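Local coordinates for antigen MTB48, Mycobacterial protein (Mycobacterium smegmatis, PDB 4WJ1) that is the PE and PPE domain part of EspB, a protein of the ESX-1 type VII secretion system probably involved in DNA conjugation in the recipient strain, at residues 26-32 and 162-166; 32-36 and 153-159; 212-216 and 275-279; 219-224 and 269-275. All coordinates share one frame; numbering follows the deposited sequence.

Interaction 1 of 4, residues 26-32 and 162-166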
loop_
_atom_site.group_PDB
_atom_site.type_symbol
_atom_site.label_atom_id
_atom_site.label_comp_id
_atom_site.label_asym_id
_atom_site.label_seq_id
_atom_site.Cartn_x
_atom_site.Cartn_y
_atom_site.Cartn_z
ATOM N N ARG A 26 -8.682 -0.216 -9.486
ATOM C CA ARG A 26 -8.401 -0.560 -8.101
ATOM C C ARG A 26 -9.302 0.296 -7.207
ATOM O O ARG A 26 -9.379 1.506 -7.397
ATOM C CB ARG A 26 -6.928 -0.324 -7.788
ATOM C CG ARG A 26 -6.526 -0.632 -6.376
ATOM C CD ARG A 26 -5.027 -0.553 -6.247
ATOM N NE ARG A 26 -4.499 0.741 -6.677
ATOM C CZ ARG A 26 -4.347 1.782 -5.858
ATOM N NH1 ARG A 26 -4.699 1.675 -4.583
ATOM N NH2 ARG A 26 -3.852 2.928 -6.306
ATOM N N PRO A 27 -10.019 -0.334 -6.257
ATOM C CA PRO A 27 -10.903 0.431 -5.369
ATOM C C PRO A 27 -10.137 1.489 -4.598
ATOM O O PRO A 27 -8.962 1.275 -4.278
ATOM C CB PRO A 27 -11.462 -0.632 -4.421
ATOM C CG PRO A 27 -11.372 -1.905 -5.202
ATOM C CD PRO A 27 -10.107 -1.783 -6.003
ATOM N N GLU A 28 -10.796 2.609 -4.323
ATOM C CA GLU A 28 -10.225 3.678 -3.524
ATOM C C GLU A 28 -9.708 3.163 -2.188
ATOM O O GLU A 28 -10.408 2.443 -1.483
ATOM C CB GLU A 28 -11.266 4.770 -3.294
ATOM C CG GLU A 28 -11.191 5.910 -4.294
ATOM C CD GLU A 28 -9.968 6.784 -4.076
ATOM O OE1 GLU A 28 -9.763 7.239 -2.923
ATOM O OE2 GLU A 28 -9.213 7.009 -5.055
ATOM N N GLY A 29 -8.479 3.543 -1.848
ATOM C CA GLY A 29 -7.834 3.097 -0.625
ATOM C C GLY A 29 -8.291 3.784 0.656
ATOM O O GLY A 29 -9.252 4.574 0.674
ATOM N N PRO A 30 -7.602 3.463 1.759
ATOM C CA PRO A 30 -7.863 3.963 3.110
ATOM C C PRO A 30 -7.945 5.473 3.182
ATOM O O PRO A 30 -7.243 6.166 2.449
ATOM C CB PRO A 30 -6.660 3.461 3.901
ATOM C CG PRO A 30 -6.328 2.177 3.219
ATOM C CD PRO A 30 -6.571 2.412 1.757
ATOM N N GLY A 31 -8.801 5.979 4.069
ATOM C CA GLY A 31 -8.836 7.401 4.309
ATOM C C GLY A 31 -7.647 7.846 5.134
ATOM O O GLY A 31 -6.686 7.123 5.323
ATOM N N ASP A 32 -7.722 9.063 5.638
ATOM C CA ASP A 32 -6.663 9.621 6.444
ATOM C C ASP A 32 -7.019 9.390 7.934
ATOM O O ASP A 32 -7.987 8.695 8.250
ATOM C CB ASP A 32 -6.510 11.101 6.094
ATOM C CG ASP A 32 -5.146 11.642 6.397
ATOM O OD1 ASP A 32 -4.349 10.954 7.075
ATOM O OD2 ASP A 32 -4.883 12.782 5.966
ATOM N N GLN A 162 -9.263 0.275 8.327
ATOM C CA GLN A 162 -9.327 0.490 6.891
ATOM C C GLN A 162 -8.163 -0.171 6.156
ATOM O O GLN A 162 -8.328 -0.718 5.074
ATOM C CB GLN A 162 -9.340 1.978 6.574
ATOM C CG GLN A 162 -10.609 2.699 6.928
ATOM C CD GLN A 162 -10.587 4.103 6.412
ATOM O OE1 GLN A 162 -11.135 4.376 5.361
ATOM N NE2 GLN A 162 -9.925 5.007 7.141
ATOM N N TRP A 163 -6.983 -0.096 6.752
ATOM C CA TRP A 163 -5.809 -0.662 6.147
ATOM C C TRP A 163 -5.893 -2.170 6.222
ATOM O O TRP A 163 -5.649 -2.860 5.225
ATOM C CB TRP A 163 -4.545 -0.132 6.808
ATOM C CG TRP A 163 -4.161 1.161 6.189
ATOM C CD1 TRP A 163 -4.361 2.420 6.694
ATOM C CD2 TRP A 163 -3.544 1.342 4.907
ATOM N NE1 TRP A 163 -3.884 3.370 5.814
ATOM C CE2 TRP A 163 -3.381 2.730 4.709
ATOM C CE3 TRP A 163 -3.102 0.463 3.912
ATOM C CZ2 TRP A 163 -2.805 3.252 3.562
ATOM C CZ3 TRP A 163 -2.528 0.985 2.779
ATOM C CH2 TRP A 163 -2.382 2.364 2.609
ATOM N N ARG A 164 -6.270 -2.680 7.384
ATOM C CA ARG A 164 -6.415 -4.117 7.548
ATOM C C ARG A 164 -7.335 -4.691 6.480
ATOM O O ARG A 164 -7.055 -5.736 5.895
ATOM C CB ARG A 164 -6.958 -4.451 8.927
ATOM C CG ARG A 164 -7.184 -5.929 9.169
ATOM C CD ARG A 164 -8.076 -6.128 10.383
ATOM N NE ARG A 164 -9.417 -5.623 10.112
ATOM C CZ ARG A 164 -10.210 -5.056 11.015
ATOM N NH1 ARG A 164 -9.798 -4.924 12.272
ATOM N NH2 ARG A 164 -11.414 -4.618 10.655
ATOM N N ASP A 165 -8.418 -3.983 6.200
ATOM C CA ASP A 165 -9.425 -4.524 5.308
ATOM C C ASP A 165 -9.105 -4.311 3.863
ATOM O O ASP A 165 -9.752 -4.891 2.990
ATOM C CB ASP A 165 -10.765 -3.912 5.616
ATOM C CG ASP A 165 -11.292 -4.359 6.945
ATOM O OD1 ASP A 165 -10.928 -5.448 7.438
ATOM O OD2 ASP A 165 -12.088 -3.620 7.495
ATOM N N TYR A 166 -8.104 -3.482 3.608
ATOM C CA TYR A 166 -7.685 -3.216 2.244
ATOM C C TYR A 166 -6.801 -4.351 1.736
ATOM O O TYR A 166 -6.625 -4.519 0.535
ATOM C CB TYR A 166 -6.940 -1.896 2.165
ATOM C CG TYR A 166 -6.918 -1.299 0.781
ATOM C CD1 TYR A 166 -8.102 -1.101 0.079
ATOM C CD2 TYR A 166 -5.723 -0.916 0.181
ATOM C CE1 TYR A 166 -8.095 -0.547 -1.181
ATOM C CE2 TYR A 166 -5.710 -0.350 -1.074
ATOM C CZ TYR A 166 -6.899 -0.168 -1.747
ATOM O OH TYR A 166 -6.906 0.399 -2.992
HETATM O O HOH W 1 -4.345 6.174 4.914
HETATM O O HOH W 2 -11.095 7.929 7.125
#
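Pro30 sits in the angle between two aromatic rings of helix 154-178, with a different edge of its own ring turned to each. Its CG stands over the centre of the Trp163 six-membered ring, 3.4 Å from the centroid and 17° off the normal. Its CD lies over a face of the Tyr166 ring, 3.9 Å from that centroid, and Gly29 CA meets the same face farther toward the rim. These are CH-pi contacts, to which a proline ring, rigid and rich in C-H groups, is well suited; glycine lets the main chain itself come close to the tyrosine.

The Tyr166 hydroxyl reaches beyond this packing. With CG anti to the backbone N (chi1 -159°), the ring extends toward the loop, and OH donates to Pro27 O at 2.6 Å, nearly straight on to the carbonyl. The same OH accepts a weak bond from Arg26 NH1 at 3.0 Å, the guanidinium plane steeply inclined to the ring; the stronger partner of Arg26 is Asp64, in a salt bridge.

Next to Pro30 in the chain, Gly31 N is met by OE1 at the end of the extended Gln162 chain, at 3.1 Å. The N-H points well at the oxygen but meets it from above the amide plane. One water joins Gly31 O to Trp163 NE1, so the indole nitrogen is satisfied beside its apolar face.

The contact lays the loop between helices 12-22 and 40-96, in the PE part, along helix 154-178 of the PPE part. Trp163 also packs on Ala53 and Phe60 of helix 40-96 and on Cys210 and Leu213 of helix 187-230.

Interaction 2 of 4, residues 32-36 and 153-159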
loop_
_atom_site.group_PDB
_atom_site.type_symbol
_atom_site.label_atom_id
_atom_site.label_comp_id
_atom_site.label_asym_id
_atom_site.label_seq_id
_atom_site.Cartn_x
_atom_site.Cartn_y
_atom_site.Cartn_z
ATOM N N ASP A 32 -7.722 9.063 5.638
ATOM C CA ASP A 32 -6.663 9.621 6.444
ATOM C C ASP A 32 -7.019 9.390 7.934
ATOM O O ASP A 32 -7.987 8.695 8.250
ATOM C CB ASP A 32 -6.510 11.101 6.094
ATOM C CG ASP A 32 -5.146 11.642 6.397
ATOM O OD1 ASP A 32 -4.349 10.954 7.075
ATOM O OD2 ASP A 32 -4.883 12.782 5.966
ATOM N N ALA A 33 -6.241 9.967 8.842
ATOM C CA ALA A 33 -6.462 9.794 10.267
ATOM C C ALA A 33 -5.906 10.996 10.999
ATOM O O ALA A 33 -5.061 11.700 10.445
ATOM C CB ALA A 33 -5.796 8.526 10.759
ATOM N N THR A 34 -6.372 11.233 12.233
ATOM C CA THR A 34 -5.760 12.245 13.084
ATOM C C THR A 34 -5.152 11.641 14.367
ATOM O O THR A 34 -5.550 10.556 14.792
ATOM C CB THR A 34 -6.774 13.329 13.449
ATOM O OG1 THR A 34 -7.876 12.742 14.141
ATOM C CG2 THR A 34 -7.287 13.999 12.200
ATOM N N LYS A 35 -4.155 12.333 14.932
ATOM C CA LYS A 35 -3.549 12.031 16.247
ATOM C C LYS A 35 -4.567 11.965 17.373
ATOM O O LYS A 35 -5.448 12.808 17.431
ATOM C CB LYS A 35 -2.550 13.121 16.654
ATOM C CG LYS A 35 -1.238 13.077 15.994
ATOM C CD LYS A 35 -0.718 14.482 15.779
ATOM C CE LYS A 35 -0.634 15.218 17.074
ATOM N NZ LYS A 35 0.111 16.495 16.890
ATOM N N PRO A 36 -4.404 11.018 18.309
ATOM C CA PRO A 36 -5.273 10.931 19.492
ATOM C C PRO A 36 -5.020 12.071 20.467
ATOM O O PRO A 36 -5.939 12.501 21.141
ATOM C CB PRO A 36 -4.898 9.588 20.129
ATOM C CG PRO A 36 -3.981 8.908 19.162
ATOM C CD PRO A 36 -3.412 9.932 18.254
ATOM N N ALA A 153 -8.749 7.142 20.689
ATOM C CA ALA A 153 -8.006 7.065 19.425
ATOM C C ALA A 153 -8.842 6.445 18.329
ATOM O O ALA A 153 -8.368 5.586 17.589
ATOM C CB ALA A 153 -6.724 6.280 19.607
ATOM N N LEU A 154 -10.095 6.873 18.260
ATOM C CA LEU A 154 -11.052 6.347 17.294
ATOM C C LEU A 154 -10.630 6.551 15.851
ATOM O O LEU A 154 -10.900 5.694 15.009
ATOM C CB LEU A 154 -12.424 6.986 17.509
ATOM C CG LEU A 154 -13.039 6.686 18.873
ATOM C CD1 LEU A 154 -14.354 7.435 19.037
ATOM C CD2 LEU A 154 -13.235 5.186 19.005
ATOM N N SER A 155 -10.010 7.695 15.559
ATOM C CA SER A 155 -9.541 7.972 14.201
ATOM C C SER A 155 -8.485 6.943 13.799
ATOM O O SER A 155 -8.617 6.267 12.777
ATOM C CB SER A 155 -8.972 9.386 14.084
ATOM O OG SER A 155 -8.557 9.649 12.749
HETATM N N MSE A 156 -7.464 6.811 14.641
HETATM C CA MSE A 156 -6.407 5.841 14.429
HETATM C C MSE A 156 -6.953 4.428 14.341
HETATM O O MSE A 156 -6.517 3.643 13.499
HETATM C CB MSE A 156 -5.356 5.951 15.535
HETATM C CG MSE A 156 -4.441 7.155 15.341
HETATM SE SE MSE A 156 -3.582 7.180 13.573
HETATM C CE MSE A 156 -2.980 5.352 13.485
ATOM N N LYS A 157 -7.934 4.106 15.172
ATOM C CA LYS A 157 -8.512 2.766 15.132
ATOM C C LYS A 157 -9.264 2.539 13.826
ATOM O O LYS A 157 -9.245 1.446 13.284
ATOM C CB LYS A 157 -9.424 2.528 16.333
ATOM C CG LYS A 157 -8.643 2.224 17.610
ATOM C CD LYS A 157 -9.489 2.366 18.864
ATOM C CE LYS A 157 -8.691 1.957 20.097
ATOM N NZ LYS A 157 -9.300 2.482 21.362
ATOM N N TYR A 158 -9.904 3.572 13.299
ATOM C CA TYR A 158 -10.611 3.403 12.044
ATOM C C TYR A 158 -9.605 3.236 10.882
ATOM O O TYR A 158 -9.804 2.438 9.968
ATOM C CB TYR A 158 -11.527 4.581 11.788
ATOM C CG TYR A 158 -12.452 4.331 10.644
ATOM C CD1 TYR A 158 -13.107 3.117 10.526
ATOM C CD2 TYR A 158 -12.678 5.306 9.673
ATOM C CE1 TYR A 158 -13.960 2.870 9.469
ATOM C CE2 TYR A 158 -13.525 5.067 8.611
ATOM C CZ TYR A 158 -14.171 3.847 8.519
ATOM O OH TYR A 158 -15.026 3.606 7.469
ATOM N N PHE A 159 -8.544 4.033 10.943
ATOM C CA PHE A 159 -7.421 3.972 10.037
ATOM C C PHE A 159 -6.882 2.554 10.032
ATOM O O PHE A 159 -6.684 1.958 8.974
ATOM C CB PHE A 159 -6.369 5.004 10.484
ATOM C CG PHE A 159 -4.991 4.852 9.841
ATOM C CD1 PHE A 159 -4.030 4.025 10.405
ATOM C CD2 PHE A 159 -4.637 5.616 8.734
ATOM C CE1 PHE A 159 -2.764 3.929 9.855
ATOM C CE2 PHE A 159 -3.375 5.520 8.173
ATOM C CZ PHE A 159 -2.435 4.671 8.731
HETATM O O HOH W 3 -6.746 9.106 16.684
#
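Residues 32-35 run extended past the first turns of helix 154-178 and Pro36 turns out of that conformation; the alpha carbons come closest where Ala33 faces Ser155 (5.3 Å) and Pro36 faces Ala153 (4.7 Å), the N-cap residue.

The direct polar link is made by Ser155. Its OG, anti to the backbone N (chi1 -178°), projects from the helix toward the loop and accepts the Thr34 N-H at 2.7 Å, with an angle of 165° at the hydrogen. A serine suits the place because its short side chain can serve a main-chain donor while the backbones stay close, and Ala33 CA lies against the same oxygen.

Ala33 points its methyl at the helix, where CB touches Phe159 CB at 3.6 Å and the selenium of selenomethionine Met156 at 3.8 Å. The compact methyl lets the loop lie close to the helix here. In Met156, chi1 sets CG beside Thr34 O and near Pro36 CD, and the bend at chi2 (-55°) brings SE to Ala33 CB. The Thr34 carbonyl has its own partner, a water that donates to Thr34 O and accepts from Met156 N, one of the amides in the first turn of the helix. Farther along, Pro36 CB rests on Ala153 CB at 3.8 Å, two compact apolar groups at the helix start.

Two further helices cover the site. Helix 40-96 brings Tyr46, which bonds to Ala33 O through its hydroxyl, and Met50, which packs on Phe159; helix 187-230 covers Met156 with Phe220 and Val221 and meets Pro36 through His224.

Interaction 3 of 4, residues 212-216 and 275-279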
loop_
_atom_site.group_PDB
_atom_site.type_symbol
_atom_site.label_atom_id
_atom_site.label_comp_id
_atom_site.label_asym_id
_atom_site.label_seq_id
_atom_site.Cartn_x
_atom_site.Cartn_y
_atom_site.Cartn_z
ATOM N N ARG A 212 0.560 -5.417 7.452
ATOM C CA ARG A 212 1.635 -4.978 8.325
ATOM C C ARG A 212 1.390 -3.565 8.859
ATOM O O ARG A 212 1.716 -3.275 10.008
ATOM C CB ARG A 212 2.990 -5.053 7.597
ATOM C CG ARG A 212 3.416 -6.489 7.245
ATOM C CD ARG A 212 4.825 -6.581 6.630
ATOM N NE ARG A 212 5.819 -5.983 7.516
ATOM C CZ ARG A 212 6.725 -5.078 7.146
ATOM N NH1 ARG A 212 6.791 -4.667 5.879
ATOM N NH2 ARG A 212 7.577 -4.591 8.047
ATOM N N LEU A 213 0.825 -2.683 8.040
ATOM C CA LEU A 213 0.573 -1.324 8.509
ATOM C C LEU A 213 -0.512 -1.369 9.595
ATOM O O LEU A 213 -0.394 -0.728 10.636
ATOM C CB LEU A 213 0.171 -0.408 7.351
ATOM C CG LEU A 213 -0.245 1.010 7.744
ATOM C CD1 LEU A 213 0.812 1.645 8.621
ATOM C CD2 LEU A 213 -0.524 1.869 6.506
ATOM N N ALA A 214 -1.541 -2.177 9.366
ATOM C CA ALA A 214 -2.585 -2.351 10.350
ATOM C C ALA A 214 -2.022 -2.896 11.664
ATOM O O ALA A 214 -2.420 -2.461 12.735
ATOM C CB ALA A 214 -3.684 -3.261 9.805
ATOM N N GLN A 215 -1.084 -3.833 11.594
ATOM C CA GLN A 215 -0.500 -4.370 12.819
ATOM C C GLN A 215 0.261 -3.275 13.553
ATOM O O GLN A 215 0.169 -3.160 14.776
ATOM C CB GLN A 215 0.420 -5.561 12.529
ATOM C CG GLN A 215 -0.321 -6.844 12.128
ATOM C CD GLN A 215 0.624 -8.001 11.737
ATOM O OE1 GLN A 215 1.653 -7.799 11.071
ATOM N NE2 GLN A 215 0.261 -9.219 12.145
ATOM N N GLU A 216 0.998 -2.460 12.804
ATOM C CA GLU A 216 1.726 -1.351 13.397
ATOM C C GLU A 216 0.750 -0.378 14.064
ATOM O O GLU A 216 0.978 0.066 15.186
ATOM C CB GLU A 216 2.578 -0.640 12.346
ATOM C CG GLU A 216 3.690 -1.513 11.722
ATOM C CD GLU A 216 4.524 -2.244 12.776
ATOM O OE1 GLU A 216 5.534 -1.675 13.233
ATOM O OE2 GLU A 216 4.175 -3.385 13.150
ATOM N N ILE A 275 7.119 1.337 16.491
ATOM C CA ILE A 275 6.692 0.650 15.280
ATOM C C ILE A 275 7.808 0.638 14.251
ATOM O O ILE A 275 8.757 1.421 14.342
ATOM C CB ILE A 275 5.473 1.321 14.670
ATOM C CG1 ILE A 275 5.821 2.768 14.326
ATOM C CG2 ILE A 275 4.310 1.264 15.626
ATOM C CD1 ILE A 275 4.721 3.485 13.621
ATOM N N GLN A 276 7.701 -0.244 13.266
ATOM C CA GLN A 276 8.731 -0.311 12.242
ATOM C C GLN A 276 8.228 0.239 10.912
ATOM O O GLN A 276 7.034 0.163 10.599
ATOM C CB GLN A 276 9.247 -1.739 12.071
ATOM C CG GLN A 276 8.277 -2.840 12.467
ATOM C CD GLN A 276 8.931 -4.221 12.446
ATOM O OE1 GLN A 276 9.846 -4.499 13.229
ATOM N NE2 GLN A 276 8.469 -5.088 11.540
ATOM N N GLU A 277 9.155 0.819 10.157
ATOM C CA GLU A 277 8.881 1.395 8.849
ATOM C C GLU A 277 8.366 0.333 7.886
ATOM O O GLU A 277 8.851 -0.794 7.872
ATOM C CB GLU A 277 10.147 2.054 8.286
ATOM C CG GLU A 277 9.929 2.827 6.993
ATOM C CD GLU A 277 11.212 3.419 6.426
ATOM O OE1 GLU A 277 12.270 3.336 7.096
ATOM O OE2 GLU A 277 11.157 3.961 5.299
ATOM N N ILE A 278 7.356 0.696 7.107
ATOM C CA ILE A 278 6.845 -0.156 6.051
ATOM C C ILE A 278 7.556 0.263 4.784
ATOM O O ILE A 278 7.389 1.397 4.326
ATOM C CB ILE A 278 5.317 -0.014 5.864
ATOM C CG1 ILE A 278 4.585 -0.171 7.200
ATOM C CG2 ILE A 278 4.803 -1.023 4.861
ATOM C CD1 ILE A 278 4.714 -1.555 7.790
ATOM N N ARG A 279 8.376 -0.623 4.233
ATOM C CA ARG A 279 9.080 -0.288 3.004
ATOM C C ARG A 279 8.674 -1.195 1.856
ATOM O O ARG A 279 9.308 -2.211 1.619
ATOM C CB ARG A 279 10.586 -0.352 3.224
ATOM C CG ARG A 279 11.244 1.010 3.136
ATOM C CD ARG A 279 12.439 1.100 4.061
ATOM N NE ARG A 279 13.446 2.018 3.540
ATOM C CZ ARG A 279 14.633 2.211 4.100
ATOM N NH1 ARG A 279 14.953 1.555 5.208
ATOM N NH2 ARG A 279 15.491 3.069 3.560
#
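Ile275 opens the contact by setting its beta carbon against Glu216, the CB lying 3.3 Å from the carboxylate oxygen OE1. Its CG2 methyl rests near Glu216 O, and the side chain also packs on Leu49 of helix 40-96.

At Gln276 the main chain supplies the one hydrogen bond across the two segments. Its N-H points almost straight at Glu216 OE1, 2.6 Å away with 172° at the hydrogen, and meets the oxygen nearly in line with its C-O bond. Glu216 can offer this atom because its chain bends at chi2 (-49°), turning the carboxylate toward the loop. The Gln276 side chain leaves across the glutamate, its CG 3.1 Å from OE1, and carries NE2 to the edge of the Arg212 guanidinium, 3.6 Å from NH2; both nitrogens are donors, so this is an in-plane approach and not a hydrogen bond.

Glu277 directs its side chain away from the helix, and its carbonyl O lies 4.0 Å from Arg212 NH2. Ile278 turns back inward. Its CD1 touches Arg212 CB at 3.9 Å and also sits over the centre of one guanidinium face, while the two side chains run past each other in opposite directions. The CD1 methyl ending the beta-branched isoleucine suits this place between the arginine chain, Glu216 CG and the buried Leu213.

The chemistry pairs a charged acceptor with a backbone amide, tying the chain after helix 248-272 to helix 187-230, probably the more strongly for the acceptor's negative charge. Arg212 NH1 is paired with Glu209; toward Ile278 the arginine presents CB and a guanidinium face.

Interaction 4 of 4, residues 219-224 and 269-275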
loop_
_atom_site.group_PDB
_atom_site.type_symbol
_atom_site.label_atom_id
_atom_site.label_comp_id
_atom_site.label_asym_id
_atom_site.label_seq_id
_atom_site.Cartn_x
_atom_site.Cartn_y
_atom_site.Cartn_z
ATOM N N THR A 219 -0.591 -1.888 17.171
ATOM C CA THR A 219 0.413 -1.772 18.212
ATOM C C THR A 219 0.331 -0.402 18.879
ATOM O O THR A 219 0.398 -0.289 20.098
ATOM C CB THR A 219 1.800 -2.028 17.626
ATOM O OG1 THR A 219 1.904 -3.427 17.347
ATOM C CG2 THR A 219 2.897 -1.635 18.600
ATOM N N PHE A 220 0.139 0.628 18.062
ATOM C CA PHE A 220 0.013 1.990 18.545
ATOM C C PHE A 220 -1.272 2.201 19.371
ATOM O O PHE A 220 -1.203 2.645 20.510
ATOM C CB PHE A 220 0.062 2.940 17.350
ATOM C CG PHE A 220 -0.180 4.380 17.690
ATOM C CD1 PHE A 220 0.388 4.955 18.807
ATOM C CD2 PHE A 220 -0.941 5.171 16.855
ATOM C CE1 PHE A 220 0.187 6.279 19.099
ATOM C CE2 PHE A 220 -1.145 6.501 17.145
ATOM C CZ PHE A 220 -0.580 7.053 18.274
ATOM N N VAL A 221 -2.438 1.869 18.818
ATOM C CA VAL A 221 -3.664 2.124 19.546
ATOM C C VAL A 221 -3.756 1.270 20.809
ATOM O O VAL A 221 -4.267 1.733 21.831
ATOM C CB VAL A 221 -4.906 1.916 18.671
ATOM C CG1 VAL A 221 -4.933 2.951 17.578
ATOM C CG2 VAL A 221 -4.950 0.531 18.099
ATOM N N ASP A 222 -3.235 0.050 20.769
ATOM C CA ASP A 222 -3.192 -0.751 21.987
ATOM C C ASP A 222 -2.373 -0.042 23.051
ATOM O O ASP A 222 -2.778 0.026 24.214
ATOM C CB ASP A 222 -2.615 -2.141 21.729
ATOM C CG ASP A 222 -3.583 -3.046 20.969
ATOM O OD1 ASP A 222 -4.739 -2.627 20.748
ATOM O OD2 ASP A 222 -3.189 -4.183 20.602
ATOM N N ALA A 223 -1.226 0.492 22.652
ATOM C CA ALA A 223 -0.356 1.187 23.593
ATOM C C ALA A 223 -1.032 2.442 24.122
ATOM O O ALA A 223 -0.851 2.823 25.275
ATOM C CB ALA A 223 0.949 1.539 22.951
ATOM N N HIS A 224 -1.822 3.080 23.273
ATOM C CA HIS A 224 -2.474 4.301 23.667
ATOM C C HIS A 224 -3.616 4.008 24.648
ATOM O O HIS A 224 -3.795 4.732 25.623
ATOM C CB HIS A 224 -2.990 5.052 22.443
ATOM C CG HIS A 224 -3.485 6.421 22.760
ATOM N ND1 HIS A 224 -4.790 6.671 23.142
ATOM C CD2 HIS A 224 -2.854 7.618 22.795
ATOM C CE1 HIS A 224 -4.939 7.957 23.371
ATOM N NE2 HIS A 224 -3.777 8.561 23.171
ATOM N N TYR A 269 4.409 3.792 27.383
ATOM C CA TYR A 269 3.794 4.215 26.132
ATOM C C TYR A 269 4.856 4.421 25.045
ATOM O O TYR A 269 4.686 4.024 23.895
ATOM C CB TYR A 269 2.997 5.491 26.375
ATOM C CG TYR A 269 2.295 6.054 25.166
ATOM C CD1 TYR A 269 1.495 5.252 24.352
ATOM C CD2 TYR A 269 2.409 7.402 24.856
ATOM C CE1 TYR A 269 0.846 5.782 23.258
ATOM C CE2 TYR A 269 1.767 7.936 23.771
ATOM C CZ TYR A 269 0.987 7.125 22.971
ATOM O OH TYR A 269 0.350 7.692 21.894
ATOM N N ALA A 270 5.957 5.050 25.427
ATOM C CA ALA A 270 7.054 5.288 24.508
ATOM C C ALA A 270 7.583 3.955 23.987
ATOM O O ALA A 270 7.677 3.760 22.779
ATOM C CB ALA A 270 8.151 6.079 25.188
ATOM N N ASN A 271 7.897 3.036 24.898
ATOM C CA ASN A 271 8.358 1.704 24.514
ATOM C C ASN A 271 7.339 0.920 23.703
ATOM O O ASN A 271 7.638 0.441 22.612
ATOM C CB ASN A 271 8.736 0.893 25.746
ATOM C CG ASN A 271 9.906 1.488 26.489
ATOM O OD1 ASN A 271 10.655 2.297 25.937
ATOM N ND2 ASN A 271 10.074 1.096 27.749
ATOM N N GLY A 272 6.131 0.808 24.237
ATOM C CA GLY A 272 5.126 -0.078 23.678
ATOM C C GLY A 272 4.591 0.339 22.332
ATOM O O GLY A 272 4.046 -0.484 21.598
ATOM N N SER A 273 4.743 1.614 21.994
ATOM C CA SER A 273 4.190 2.105 20.739
ATOM C C SER A 273 5.238 2.181 19.643
ATOM O O SER A 273 4.968 2.732 18.583
ATOM C CB SER A 273 3.551 3.483 20.929
ATOM O OG SER A 273 4.541 4.469 21.178
ATOM N N GLN A 274 6.434 1.654 19.896
ATOM C CA GLN A 274 7.471 1.612 18.866
ATOM C C GLN A 274 7.007 0.777 17.688
ATOM O O GLN A 274 6.555 -0.352 17.860
ATOM C CB GLN A 274 8.775 1.033 19.409
ATOM C CG GLN A 274 9.637 2.016 20.167
ATOM C CD GLN A 274 10.865 1.351 20.748
ATOM O OE1 GLN A 274 10.931 1.101 21.953
ATOM N NE2 GLN A 274 11.848 1.053 19.893
ATOM N N ILE A 275 7.119 1.337 16.491
ATOM C CA ILE A 275 6.692 0.650 15.280
ATOM C C ILE A 275 7.808 0.638 14.251
ATOM O O ILE A 275 8.757 1.421 14.342
ATOM C CB ILE A 275 5.473 1.321 14.670
ATOM C CG1 ILE A 275 5.821 2.768 14.326
ATOM C CG2 ILE A 275 4.310 1.264 15.626
ATOM C CD1 ILE A 275 4.721 3.485 13.621
#
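The Tyr269 hydroxyl lies at the edges of two rings, in the plane of the His224 imidazole and near that of the Phe220 phenyl. It is 3.3 Å from His224 CD2 and 3.1 Å from Phe220 CE1, so both rings present C-H edges to the oxygen. Ser273 CB also stands at the phenylalanine edge. The tyrosine and histidine side chains lie side by side and point the same way, with ring planes at 71° and centroids 5.8 Å apart, an oblique pair. The hydroxyl's hydrogen bond goes outside the two segments, to Thr42 OG1, and His224 NE2 is likewise bonded to Asp37.

Nearer its CB end, the Tyr269 ring leans on the backbone of helix 187-230, its CD1 3.5 Å from Ala223 O. The small Ala223 permits this approach and fits its methyl against Ser273 CB at 3.8 Å. Ser273, the first residue to leave helical geometry after helix 248-272, folds its OG between backbone N and carbonyl carbon (chi1 69°) and donates to Tyr269 O. That carbonyl accepts the Ser273 N-H as well, from the opposite face of its plane. One turn earlier on the partner helix, Thr219 turns its methyl CG2 to Gly272 O at 3.4 Å.

The end of helix 248-272 is thus packed on helix 187-230. Helix 40-96 adjoins both, with Val45 against Phe220 and Ser273, while Arg160 of helix 154-178 packs on Val221.

In the fold
Interactions 1 and 2 share Asp32 and follow one loop along helix 154-178, their centres 14 Å apart, joining the PE part to the PPE part. Interactions 3 and 4 share Ile275 and follow the end of helix 248-272 and the chain beyond it along helix 187-230, with centres 12 Å apart. The two pairs meet through the packing of helices 154-178 and 187-230: Trp163 CD2 lies 3.5 Å from Leu213 CD2, linking interactions 1 and 3, and Pro36 CB lies 3.4 Å from His224 NE2, linking 2 and 4. Interactions 1 and 4 are farthest apart, with nearest atoms about 9 Å from each other.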